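Local coordinates for cell shape-determining protein MreC (Listeria monocytogenes, PDB 2J5U) that is probably involved in forming and maintaining cell shape and assembles into a homooligomer of 24 subunits arranged as 12 dimers, at residues Leu71-Ile76 with Glu88-Ser93; Met101-Pro106 with Asn220-Leu225; Ala137-Lys142 with Lys172-Val177; Gly192-Val197 with Gln206-Lys211. All blocks are in the same frame, centred on the assembly; numbering follows the deposited sequence.

How the contacts relate
Contacts 1 and 2 belong to one closed six-strand barrel and contacts 3 and 4 to another, on opposite sides of the chain's centre. Contacts 1 and 2 meet directly, because strands 68-77 and 221-227 are neighbours and Ala73 N reaches Val222 O; their centres are 9 Å apart. Contacts 3 and 4 are likewise joined through strands 175-178 and 190-199. Contact 2 is the most buried and relies on threonines, valines and a leucine, whereas contact 1 lies at the surface and adds an aspartate and a lysine. Contact 3, partly buried, turns its polar ends toward another subunit; contact 4, a hairpin with a bulge, sets a lysine over an aromatic ring.

Contact 1: Leu71-Ile76 with Glu88-Ser93; sequences LNASVI and EIDKGS
Asp90 holds Ser74 twice, once with its backbone and once with its carboxylate. Asp90 N donates to Ser74 O at 3.0 Å. In return Ser74 N donates to Asp90 OD2 at 3.0 Å, with a nearly straight N-H (172°) that reaches the oxygen from above the carboxylate plane. Asp90 CG sits between its own backbone N and carbonyl carbon (chi1 63°), and this short acid suits a place where strand 86-89 has just ended and a side-chain oxygen can serve the next N-H of its neighbour. The third bond, Ile76 N to Glu88 O, is 2.7 Å long. These bonds tie the beta hairpin of strands 68-77 and 86-89 in an antiparallel six-strand barrel, where Val75 and Ile89 form a non-hydrogen-bonded pair and Ile89 CA approaches Ser74 O at 3.2 Å. Charge enters with Lys91, whose NZ makes a weak salt bridge to Asp90 OD2 at 3.5 Å. Its stem supplies apolar contact: CG packs on Ala73 CB at 3.7 Å, a small methyl that admits the chain, and CD crosses Leu71 CD2 at 4.1 Å. At the other end, Ile76 CG2 rests on Asp90 CB, and Ile89 turns to Val123 and Val224.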
loop_
_atom_site.group_PDB
_atom_site.type_symbol
_atom_site.label_atom_id
_atom_site.label_comp_id
_atom_site.label_asym_id
_atom_site.label_seq_id
_atom_site.Cartn_x
_atom_site.Cartn_y
_atom_site.Cartn_z
ATOM N N LEU A 71 37.559 63.927 2.679
ATOM C CA LEU A 71 38.130 64.975 3.522
ATOM C C LEU A 71 38.123 66.247 2.691
ATOM O O LEU A 71 38.611 66.260 1.559
ATOM C CB LEU A 71 39.563 64.658 3.937
ATOM C CG LEU A 71 40.006 65.327 5.244
ATOM C CD1 LEU A 71 41.508 65.185 5.400
ATOM C CD2 LEU A 71 39.630 66.794 5.252
ATOM N N ASN A 72 37.562 67.315 3.244
ATOM C CA ASN A 72 37.502 68.572 2.524
ATOM C C ASN A 72 38.792 69.343 2.648
ATOM O O ASN A 72 39.459 69.277 3.678
ATOM C CB ASN A 72 36.341 69.403 3.041
ATOM C CG ASN A 72 35.016 68.895 2.536
ATOM O OD1 ASN A 72 33.959 69.302 3.008
ATOM N ND2 ASN A 72 35.064 68.004 1.554
ATOM N N ALA A 73 39.152 70.062 1.590
ATOM C CA ALA A 73 40.372 70.852 1.610
ATOM C C ALA A 73 40.343 72.011 0.621
ATOM O O ALA A 73 39.514 72.061 -0.286
ATOM C CB ALA A 73 41.577 69.962 1.336
ATOM N N SER A 74 41.262 72.947 0.802
ATOM C CA SER A 74 41.319 74.090 -0.086
ATOM C C SER A 74 42.687 74.211 -0.729
ATOM O O SER A 74 43.705 73.864 -0.136
ATOM C CB SER A 74 41.012 75.377 0.687
ATOM O OG SER A 74 39.742 75.306 1.309
ATOM N N VAL A 75 42.698 74.700 -1.954
ATOM C CA VAL A 75 43.938 74.921 -2.659
ATOM C C VAL A 75 44.567 76.124 -1.967
ATOM O O VAL A 75 43.920 77.161 -1.855
ATOM C CB VAL A 75 43.673 75.302 -4.114
ATOM C CG1 VAL A 75 44.970 75.572 -4.810
ATOM C CG2 VAL A 75 42.935 74.200 -4.811
ATOM N N ILE A 76 45.799 76.001 -1.481
ATOM C CA ILE A 76 46.445 77.147 -0.847
ATOM C C ILE A 76 47.585 77.749 -1.675
ATOM O O ILE A 76 48.165 78.750 -1.281
ATOM C CB ILE A 76 46.993 76.804 0.543
ATOM C CG1 ILE A 76 48.090 75.756 0.433
ATOM C CG2 ILE A 76 45.880 76.296 1.412
ATOM C CD1 ILE A 76 48.695 75.394 1.759
ATOM N N GLU A 88 48.488 72.852 -4.492
ATOM C CA GLU A 88 48.794 72.503 -3.111
ATOM C C GLU A 88 47.572 72.683 -2.206
ATOM O O GLU A 88 46.877 73.694 -2.292
ATOM C CB GLU A 88 49.929 73.366 -2.620
ATOM C CG GLU A 88 50.680 72.754 -1.495
ATOM C CD GLU A 88 52.177 72.770 -1.747
ATOM O OE1 GLU A 88 52.953 72.585 -0.768
ATOM O OE2 GLU A 88 52.570 72.962 -2.927
ATOM N N ILE A 89 47.298 71.707 -1.345
ATOM C CA ILE A 89 46.138 71.811 -0.471
ATOM C C ILE A 89 46.514 71.944 0.996
ATOM O O ILE A 89 47.616 71.567 1.399
ATOM C CB ILE A 89 45.179 70.613 -0.662
ATOM C CG1 ILE A 89 45.911 69.297 -0.382
ATOM C CG2 ILE A 89 44.600 70.643 -2.074
ATOM C CD1 ILE A 89 45.034 68.081 -0.524
ATOM N N ASP A 90 45.585 72.481 1.787
ATOM C CA ASP A 90 45.801 72.722 3.210
ATOM C C ASP A 90 45.601 71.536 4.152
ATOM O O ASP A 90 45.431 71.713 5.364
ATOM C CB ASP A 90 44.933 73.903 3.678
ATOM C CG ASP A 90 43.437 73.630 3.552
ATOM O OD1 ASP A 90 42.646 74.546 3.860
ATOM O OD2 ASP A 90 43.046 72.511 3.151
ATOM N N LYS A 91 45.611 70.328 3.609
ATOM C CA LYS A 91 45.475 69.150 4.452
ATOM C C LYS A 91 46.649 68.242 4.147
ATOM O O LYS A 91 47.121 68.194 3.012
ATOM C CB LYS A 91 44.147 68.435 4.190
ATOM C CG LYS A 91 42.926 69.204 4.689
ATOM C CD LYS A 91 42.811 69.161 6.208
ATOM C CE LYS A 91 42.526 70.544 6.792
ATOM N NZ LYS A 91 41.502 71.285 6.016
ATOM N N GLY A 92 47.131 67.539 5.164
ATOM C CA GLY A 92 48.260 66.656 4.967
ATOM C C GLY A 92 48.269 65.388 5.794
ATOM O O GLY A 92 47.242 64.881 6.219
ATOM N N SER A 93 49.470 64.875 5.998
ATOM C CA SER A 93 49.707 63.661 6.751
ATOM C C SER A 93 48.932 63.574 8.051
ATOM O O SER A 93 48.252 62.591 8.305
ATOM C CB SER A 93 51.197 63.540 7.050
ATOM O OG SER A 93 51.454 62.439 7.894
#

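Contact 2: Met101-Pro106 with Asn220-Leu225; sequences MAVTTP and NHVTVL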
loop_
_atom_site.group_PDB
_atom_site.type_symbol
_atom_site.label_atom_id
_atom_site.label_comp_id
_atom_site.label_asym_id
_atom_site.label_seq_id
_atom_site.Cartn_x
_atom_site.Cartn_y
_atom_site.Cartn_z
ATOM N N MET A 101 45.965 59.136 -3.059
ATOM C CA MET A 101 44.545 59.300 -2.778
ATOM C C MET A 101 43.952 60.167 -3.900
ATOM O O MET A 101 44.612 61.070 -4.425
ATOM C CB MET A 101 44.334 59.985 -1.421
ATOM C CG MET A 101 44.246 59.043 -0.234
ATOM S SD MET A 101 44.110 59.854 1.342
ATOM C CE MET A 101 44.395 58.543 2.409
ATOM N N ALA A 102 42.714 59.889 -4.281
ATOM C CA ALA A 102 42.065 60.657 -5.336
ATOM C C ALA A 102 41.598 62.006 -4.803
ATOM O O ALA A 102 41.225 62.127 -3.636
ATOM C CB ALA A 102 40.886 59.884 -5.876
ATOM N N VAL A 103 41.637 63.028 -5.649
ATOM C CA VAL A 103 41.184 64.344 -5.238
ATOM C C VAL A 103 40.121 64.750 -6.227
ATOM O O VAL A 103 40.332 64.675 -7.440
ATOM C CB VAL A 103 42.303 65.387 -5.266
ATOM C CG1 VAL A 103 41.750 66.726 -4.815
ATOM C CG2 VAL A 103 43.456 64.957 -4.364
ATOM N N THR A 104 38.979 65.188 -5.703
ATOM C CA THR A 104 37.848 65.569 -6.544
ATOM C C THR A 104 37.132 66.846 -6.132
ATOM O O THR A 104 37.451 67.470 -5.119
ATOM C CB THR A 104 36.770 64.476 -6.528
ATOM O OG1 THR A 104 36.327 64.289 -5.180
ATOM C CG2 THR A 104 37.313 63.168 -7.054
ATOM N N THR A 105 36.145 67.199 -6.947
ATOM C CA THR A 105 35.275 68.346 -6.726
ATOM C C THR A 105 33.907 67.785 -7.096
ATOM O O THR A 105 33.811 66.688 -7.651
ATOM C CB THR A 105 35.568 69.535 -7.676
ATOM O OG1 THR A 105 35.228 69.174 -9.019
ATOM C CG2 THR A 105 37.018 69.931 -7.608
ATOM N N PRO A 106 32.833 68.523 -6.790
ATOM C CA PRO A 106 31.478 68.066 -7.113
ATOM C C PRO A 106 31.276 67.621 -8.568
ATOM O O PRO A 106 30.654 66.592 -8.828
ATOM C CB PRO A 106 30.634 69.276 -6.752
ATOM C CG PRO A 106 31.356 69.790 -5.526
ATOM C CD PRO A 106 32.798 69.739 -5.953
ATOM N N ASN A 220 39.543 75.750 -6.001
ATOM C CA ASN A 220 39.575 76.318 -4.674
ATOM C C ASN A 220 39.209 75.238 -3.679
ATOM O O ASN A 220 40.074 74.707 -2.986
ATOM C CB ASN A 220 38.601 77.470 -4.540
ATOM C CG ASN A 220 38.651 78.098 -3.158
ATOM O OD1 ASN A 220 37.716 78.783 -2.740
ATOM N ND2 ASN A 220 39.754 77.867 -2.438
ATOM N N HIS A 221 37.923 74.914 -3.601
ATOM C CA HIS A 221 37.472 73.871 -2.688
ATOM C C HIS A 221 37.604 72.513 -3.348
ATOM O O HIS A 221 37.232 72.323 -4.510
ATOM C CB HIS A 221 36.052 74.147 -2.240
ATOM C CG HIS A 221 35.955 75.344 -1.353
ATOM N ND1 HIS A 221 36.723 75.479 -0.214
ATOM C CD2 HIS A 221 35.236 76.485 -1.460
ATOM C CE1 HIS A 221 36.483 76.654 0.340
ATOM N NE2 HIS A 221 35.584 77.283 -0.396
ATOM N N VAL A 222 38.126 71.564 -2.582
ATOM C CA VAL A 222 38.417 70.247 -3.104
ATOM C C VAL A 222 38.226 69.124 -2.080
ATOM O O VAL A 222 38.208 69.371 -0.870
ATOM C CB VAL A 222 39.874 70.289 -3.608
ATOM C CG1 VAL A 222 40.670 69.116 -3.100
ATOM C CG2 VAL A 222 39.881 70.382 -5.094
ATOM N N THR A 223 38.099 67.888 -2.555
ATOM C CA THR A 223 37.909 66.754 -1.642
ATOM C C THR A 223 38.832 65.548 -1.869
ATOM O O THR A 223 38.891 64.977 -2.965
ATOM C CB THR A 223 36.451 66.259 -1.682
ATOM O OG1 THR A 223 35.582 67.362 -1.421
ATOM C CG2 THR A 223 36.212 65.207 -0.617
ATOM N N VAL A 224 39.541 65.161 -0.816
ATOM C CA VAL A 224 40.458 64.028 -0.885
ATOM C C VAL A 224 39.738 62.761 -0.408
ATOM O O VAL A 224 39.208 62.717 0.696
ATOM C CB VAL A 224 41.710 64.271 -0.003
ATOM C CG1 VAL A 224 42.674 63.111 -0.126
ATOM C CG2 VAL A 224 42.395 65.540 -0.416
ATOM N N LEU A 225 39.730 61.734 -1.252
ATOM C CA LEU A 225 39.070 60.469 -0.940
ATOM C C LEU A 225 39.986 59.343 -0.469
ATOM O O LEU A 225 40.908 58.952 -1.170
ATOM C CB LEU A 225 38.304 59.963 -2.167
ATOM C CG LEU A 225 37.481 60.998 -2.932
ATOM C CD1 LEU A 225 36.762 60.326 -4.086
ATOM C CD2 LEU A 225 36.500 61.671 -1.985
#
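Val103 and Val224 face each other in a seam of the antiparallel six-strand barrel, where strand 102-105 meets strand 221-227. They form a non-hydrogen-bonded pair, and their CG2 methyls stand 4.1 Å apart. Just before strand 102-105 begins, Met101 crosses Val224 at about a right angle, its CB 3.8 Å from Val224 CG1 and its sulphur close to the same methyl. Compact branched valines suit the side of Val103 and Val224, which also carries Ile110 and, through Val224, touches Ile89. The strand 221-227 comes back to this barrel only after the chain has built the second one, so the seam joins residues more than a hundred positions apart. Thr104 and Thr223 make the hydrogen-bonded pair: Thr104 N donates to Thr223 O at 2.7 Å, and Thr223 N returns a bond of the same length to Thr104 O. Thr104 OG1, placed between its backbone N and carbonyl carbon (chi1 60°), adds a weak bond to that Thr223 O at 3.5 Å, giving the oxygen two donors from one residue. Leu225 N reaches Ala102 O at 2.8 Å. The leucine's end crosses Thr104 at about a right angle, CD1 lying 4.1 Å from Thr104 CG2, and both residues touch Ile189 in a loop. Thr105 OG1 is weakly bonded to Gly108 O, and His221 ND1 to Ser74 OG.

Contact 3: Ala137-Lys142 with Lys172-Val177; sequences AKVQGK and KGQKVV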
loop_
_atom_site.group_PDB
_atom_site.type_symbol
_atom_site.label_atom_id
_atom_site.label_comp_id
_atom_site.label_asym_id
_atom_site.label_seq_id
_atom_site.Cartn_x
_atom_site.Cartn_y
_atom_site.Cartn_z
ATOM N N ALA A 137 40.134 53.593 -15.792
ATOM C CA ALA A 137 38.771 54.046 -15.984
ATOM C C ALA A 137 37.846 53.064 -16.671
ATOM O O ALA A 137 38.277 52.126 -17.338
ATOM C CB ALA A 137 38.774 55.369 -16.769
ATOM N N LYS A 138 36.557 53.338 -16.510
ATOM C CA LYS A 138 35.493 52.545 -17.088
ATOM C C LYS A 138 34.533 53.458 -17.861
ATOM O O LYS A 138 34.201 54.562 -17.405
ATOM C CB LYS A 138 34.728 51.821 -15.979
ATOM C CG LYS A 138 33.697 50.839 -16.492
ATOM C CD LYS A 138 32.993 50.144 -15.352
ATOM C CE LYS A 138 32.201 51.135 -14.534
ATOM N NZ LYS A 138 31.491 50.463 -13.423
ATOM N N VAL A 139 34.117 53.006 -19.042
ATOM C CA VAL A 139 33.164 53.750 -19.861
ATOM C C VAL A 139 31.811 53.071 -19.645
ATOM O O VAL A 139 31.638 51.898 -20.006
ATOM C CB VAL A 139 33.484 53.646 -21.356
ATOM C CG1 VAL A 139 32.481 54.463 -22.141
ATOM C CG2 VAL A 139 34.895 54.094 -21.631
ATOM N N GLN A 140 30.859 53.793 -19.058
ATOM C CA GLN A 140 29.544 53.220 -18.807
ATOM C C GLN A 140 28.762 53.031 -20.096
ATOM O O GLN A 140 28.727 53.913 -20.951
ATOM C CB GLN A 140 28.747 54.105 -17.864
ATOM C CG GLN A 140 29.440 54.394 -16.568
ATOM C CD GLN A 140 28.568 55.188 -15.633
ATOM O OE1 GLN A 140 27.763 56.010 -16.070
ATOM N NE2 GLN A 140 28.728 54.961 -14.338
ATOM N N GLY A 141 28.137 51.869 -20.229
ATOM C CA GLY A 141 27.349 51.581 -21.413
ATOM C C GLY A 141 26.501 50.360 -21.139
ATOM O O GLY A 141 26.585 49.782 -20.049
ATOM N N LYS A 142 25.669 49.965 -22.100
ATOM C CA LYS A 142 24.844 48.778 -21.904
ATOM C C LYS A 142 25.824 47.682 -21.520
ATOM O O LYS A 142 25.494 46.730 -20.820
ATOM C CB LYS A 142 24.094 48.424 -23.192
ATOM C CG LYS A 142 22.892 49.322 -23.461
ATOM C CD LYS A 142 22.168 48.936 -24.744
ATOM C CE LYS A 142 20.920 49.792 -24.953
ATOM N NZ LYS A 142 20.149 49.403 -26.173
ATOM N N LYS A 172 29.465 59.373 -28.647
ATOM C CA LYS A 172 29.751 60.629 -27.974
ATOM C C LYS A 172 28.717 60.897 -26.883
ATOM O O LYS A 172 27.522 60.930 -27.161
ATOM C CB LYS A 172 29.735 61.778 -28.984
ATOM C CG LYS A 172 29.675 63.152 -28.341
ATOM C CD LYS A 172 29.624 64.254 -29.377
ATOM C CE LYS A 172 29.533 65.607 -28.703
ATOM N NZ LYS A 172 29.437 66.695 -29.703
ATOM N N GLY A 173 29.175 61.082 -25.646
ATOM C CA GLY A 173 28.255 61.354 -24.554
ATOM C C GLY A 173 28.275 60.326 -23.438
ATOM O O GLY A 173 27.699 60.542 -22.358
ATOM N N GLN A 174 28.922 59.194 -23.694
ATOM C CA GLN A 174 29.009 58.153 -22.679
ATOM C C GLN A 174 29.867 58.669 -21.534
ATOM O O GLN A 174 30.864 59.373 -21.748
ATOM C CB GLN A 174 29.626 56.873 -23.250
ATOM C CG GLN A 174 28.859 56.268 -24.410
ATOM C CD GLN A 174 29.357 54.883 -24.770
ATOM O OE1 GLN A 174 29.149 53.927 -24.021
ATOM N NE2 GLN A 174 30.027 54.770 -25.914
ATOM N N LYS A 175 29.471 58.326 -20.316
ATOM C CA LYS A 175 30.203 58.766 -19.147
ATOM C C LYS A 175 31.372 57.851 -18.834
ATOM O O LYS A 175 31.317 56.641 -19.063
ATOM C CB LYS A 175 29.250 58.865 -17.966
ATOM C CG LYS A 175 28.022 59.632 -18.374
ATOM C CD LYS A 175 27.327 60.318 -17.234
ATOM C CE LYS A 175 26.094 61.021 -17.773
ATOM N NZ LYS A 175 25.409 61.796 -16.719
ATOM N N VAL A 176 32.444 58.460 -18.341
ATOM C CA VAL A 176 33.652 57.739 -17.976
ATOM C C VAL A 176 33.866 57.928 -16.482
ATOM O O VAL A 176 33.784 59.041 -15.965
ATOM C CB VAL A 176 34.876 58.272 -18.762
ATOM C CG1 VAL A 176 36.143 57.588 -18.289
ATOM C CG2 VAL A 176 34.679 58.022 -20.242
ATOM N N VAL A 177 34.121 56.831 -15.782
ATOM C CA VAL A 177 34.328 56.891 -14.341
ATOM C C VAL A 177 35.547 56.081 -13.938
ATOM O O VAL A 177 36.109 55.359 -14.747
ATOM C CB VAL A 177 33.090 56.351 -13.575
ATOM C CG1 VAL A 177 31.870 57.156 -13.941
ATOM C CG2 VAL A 177 32.867 54.889 -13.903
#
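Lys138 and Val177 exchange two backbone hydrogen bonds: Lys138 N reaches Val177 O at 2.7 Å and Val177 N reaches Lys138 O at 2.8 Å. A third bond runs from Gln140 N to Lys175 O at 2.9 Å. Between them Val139 and Val176 form a non-hydrogen-bonded pair, their CG2 methyls 4.2 Å apart, and the small Ala137 lets its CB approach Val176 CG1 at 3.8 Å. On the face of Lys138 and Val177, the lysine lies beside the valine, pointing the same way, and a bend at chi3 (64°) sets Lys138 CE 3.9 Å from Val177 CG2. Gln140 crosses Val177 at about a right angle, NE2 lying 3.9 Å from Val177 CG1, while OE1 comes to 3.7 Å from Lys175 CB. A glutamine suits this place, since its extended chain carries a flat amide to Val177 while the N-H end can still donate to a polar partner. That partner belongs to another chain: NE2 donates to Ser43 O of the second subunit, where Lys138 NZ and Lys175 NZ form salt bridges to Asp47 and Glu42. All three lie on helix 31-58 of that subunit. Inward, Val139 packs on Leu161, Leu164 and Ile194. The pairing of strands 135-139 and 175-178 closes an antiparallel six-strand barrel, consistent with the family's place in the PA peptidase clan, with its outer face against a helix of a partner subunit.

Contact 4: Gly192-Val197 with Gln206-Lys211; sequences GTIEKV and QTAFIK
Lys196 and Phe209 pair across the hairpin of strands 190-199 and 205-212, at a classic beta bulge in the barrel. Two residues of one strand, Glu195 and Lys196, face the single Phe209. Glu195 N donates to Phe209 O at 2.8 Å and Lys196 N adds a weak bond of 3.3 Å to the same oxygen, while Phe209 N returns one to Lys196 O at 2.8 Å. Lys196 CB begins beside Phe209 CB, 4.0 Å away, and CG leaves anti to the backbone N. The bend at chi3 (74°) then brings CE over a ring face, 3.5 Å from Phe209 CD1. NZ stands above the ring centre, 4.3 Å from the centroid and 8° off its normal, a cation-pi contact. A lysine suits this exposed position, having enough chain to cover the ring and a charge that can remain near solvent; Phe209 also touches Leu158 and Glu160. On the sheet face of Ile194, Ala208 and Ile210, Ile194 CG2 packs on Ala208 CB at 4.2 Å, and Gly192, bare of a side chain, lets Ile210 CG2 lie close to its backbone. Farther along, Val197 CG1 comes 3.4 Å from OE1 of Gln206, a residue whose NE2 donates to Met168 O and Pro165 O.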
loop_
_atom_site.group_PDB
_atom_site.type_symbol
_atom_site.label_atom_id
_atom_site.label_comp_id
_atom_site.label_asym_id
_atom_site.label_seq_id
_atom_site.Cartn_x
_atom_site.Cartn_y
_atom_site.Cartn_z
ATOM N N GLY A 192 34.664 62.261 -16.931
ATOM C CA GLY A 192 34.259 63.115 -18.031
ATOM C C GLY A 192 33.362 62.444 -19.050
ATOM O O GLY A 192 32.744 61.420 -18.772
ATOM N N THR A 193 33.317 63.009 -20.252
ATOM C CA THR A 193 32.462 62.501 -21.315
ATOM C C THR A 193 33.197 62.167 -22.597
ATOM O O THR A 193 34.088 62.907 -23.007
ATOM C CB THR A 193 31.396 63.543 -21.642
ATOM O OG1 THR A 193 30.489 63.646 -20.539
ATOM C CG2 THR A 193 30.645 63.174 -22.904
ATOM N N ILE A 194 32.833 61.057 -23.239
ATOM C CA ILE A 194 33.486 60.726 -24.502
ATOM C C ILE A 194 33.071 61.834 -25.441
ATOM O O ILE A 194 31.906 62.229 -25.487
ATOM C CB ILE A 194 33.026 59.388 -25.099
ATOM C CG1 ILE A 194 33.536 58.229 -24.248
ATOM C CG2 ILE A 194 33.559 59.252 -26.514
ATOM C CD1 ILE A 194 33.198 56.866 -24.808
ATOM N N GLU A 195 34.026 62.344 -26.193
ATOM C CA GLU A 195 33.739 63.432 -27.095
ATOM C C GLU A 195 34.074 63.010 -28.503
ATOM O O GLU A 195 33.353 63.325 -29.442
ATOM C CB GLU A 195 34.590 64.631 -26.693
ATOM C CG GLU A 195 34.355 65.886 -27.488
ATOM C CD GLU A 195 32.980 66.452 -27.252
ATOM O OE1 GLU A 195 32.549 66.499 -26.073
ATOM O OE2 GLU A 195 32.334 66.855 -28.243
ATOM N N LYS A 196 35.168 62.273 -28.634
ATOM C CA LYS A 196 35.659 61.824 -29.928
ATOM C C LYS A 196 36.163 60.387 -29.766
ATOM O O LYS A 196 36.609 60.002 -28.686
ATOM C CB LYS A 196 36.809 62.753 -30.344
ATOM C CG LYS A 196 37.076 62.899 -31.828
ATOM C CD LYS A 196 38.236 63.880 -32.114
ATOM C CE LYS A 196 39.613 63.291 -31.775
ATOM N NZ LYS A 196 40.770 64.211 -32.061
ATOM N N VAL A 197 36.086 59.596 -30.831
ATOM C CA VAL A 197 36.560 58.212 -30.788
ATOM C C VAL A 197 37.339 57.871 -32.052
ATOM O O VAL A 197 37.003 58.339 -33.135
ATOM C CB VAL A 197 35.398 57.201 -30.683
ATOM C CG1 VAL A 197 35.953 55.792 -30.687
ATOM C CG2 VAL A 197 34.587 57.448 -29.425
ATOM N N GLN A 206 40.960 50.844 -29.350
ATOM C CA GLN A 206 40.397 52.141 -29.687
ATOM C C GLN A 206 40.866 53.166 -28.670
ATOM O O GLN A 206 41.390 52.818 -27.617
ATOM C CB GLN A 206 38.870 52.101 -29.683
ATOM C CG GLN A 206 38.252 51.403 -30.866
ATOM C CD GLN A 206 36.741 51.411 -30.796
ATOM O OE1 GLN A 206 36.096 52.415 -31.082
ATOM N NE2 GLN A 206 36.168 50.288 -30.391
ATOM N N THR A 207 40.683 54.437 -28.995
ATOM C CA THR A 207 41.078 55.502 -28.100
ATOM C C THR A 207 39.971 56.522 -28.124
ATOM O O THR A 207 39.532 56.938 -29.190
ATOM C CB THR A 207 42.376 56.172 -28.567
ATOM O OG1 THR A 207 43.403 55.182 -28.692
ATOM C CG2 THR A 207 42.819 57.233 -27.567
ATOM N N ALA A 208 39.496 56.908 -26.950
ATOM C CA ALA A 208 38.452 57.908 -26.875
ATOM C C ALA A 208 39.073 59.172 -26.301
ATOM O O ALA A 208 40.029 59.115 -25.526
ATOM C CB ALA A 208 37.320 57.428 -25.985
ATOM N N PHE A 209 38.551 60.317 -26.710
ATOM C CA PHE A 209 39.043 61.579 -26.199
ATOM C C PHE A 209 37.926 62.071 -25.314
ATOM O O PHE A 209 36.753 62.061 -25.697
ATOM C CB PHE A 209 39.377 62.516 -27.349
ATOM C CG PHE A 209 40.512 62.018 -28.178
ATOM C CD1 PHE A 209 40.303 61.048 -29.151
ATOM C CD2 PHE A 209 41.813 62.429 -27.913
ATOM C CE1 PHE A 209 41.381 60.490 -29.848
ATOM C CE2 PHE A 209 42.900 61.880 -28.601
ATOM C CZ PHE A 209 42.684 60.909 -29.567
ATOM N N ILE A 210 38.297 62.479 -24.111
ATOM C CA ILE A 210 37.310 62.865 -23.134
ATOM C C ILE A 210 37.355 64.279 -22.609
ATOM O O ILE A 210 38.421 64.848 -22.382
ATOM C CB ILE A 210 37.384 61.853 -21.978
ATOM C CG1 ILE A 210 37.054 60.466 -22.547
ATOM C CG2 ILE A 210 36.443 62.244 -20.840
ATOM C CD1 ILE A 210 37.357 59.320 -21.624
ATOM N N LYS A 211 36.165 64.838 -22.421
ATOM C CA LYS A 211 36.009 66.184 -21.900
ATOM C C LYS A 211 35.853 66.092 -20.388
ATOM O O LYS A 211 34.810 65.667 -19.894
ATOM C CB LYS A 211 34.764 66.829 -22.499
ATOM C CG LYS A 211 34.447 68.192 -21.924
ATOM C CD LYS A 211 33.081 68.660 -22.387
ATOM C CE LYS A 211 32.711 69.986 -21.732
ATOM N NZ LYS A 211 31.324 70.415 -22.092
#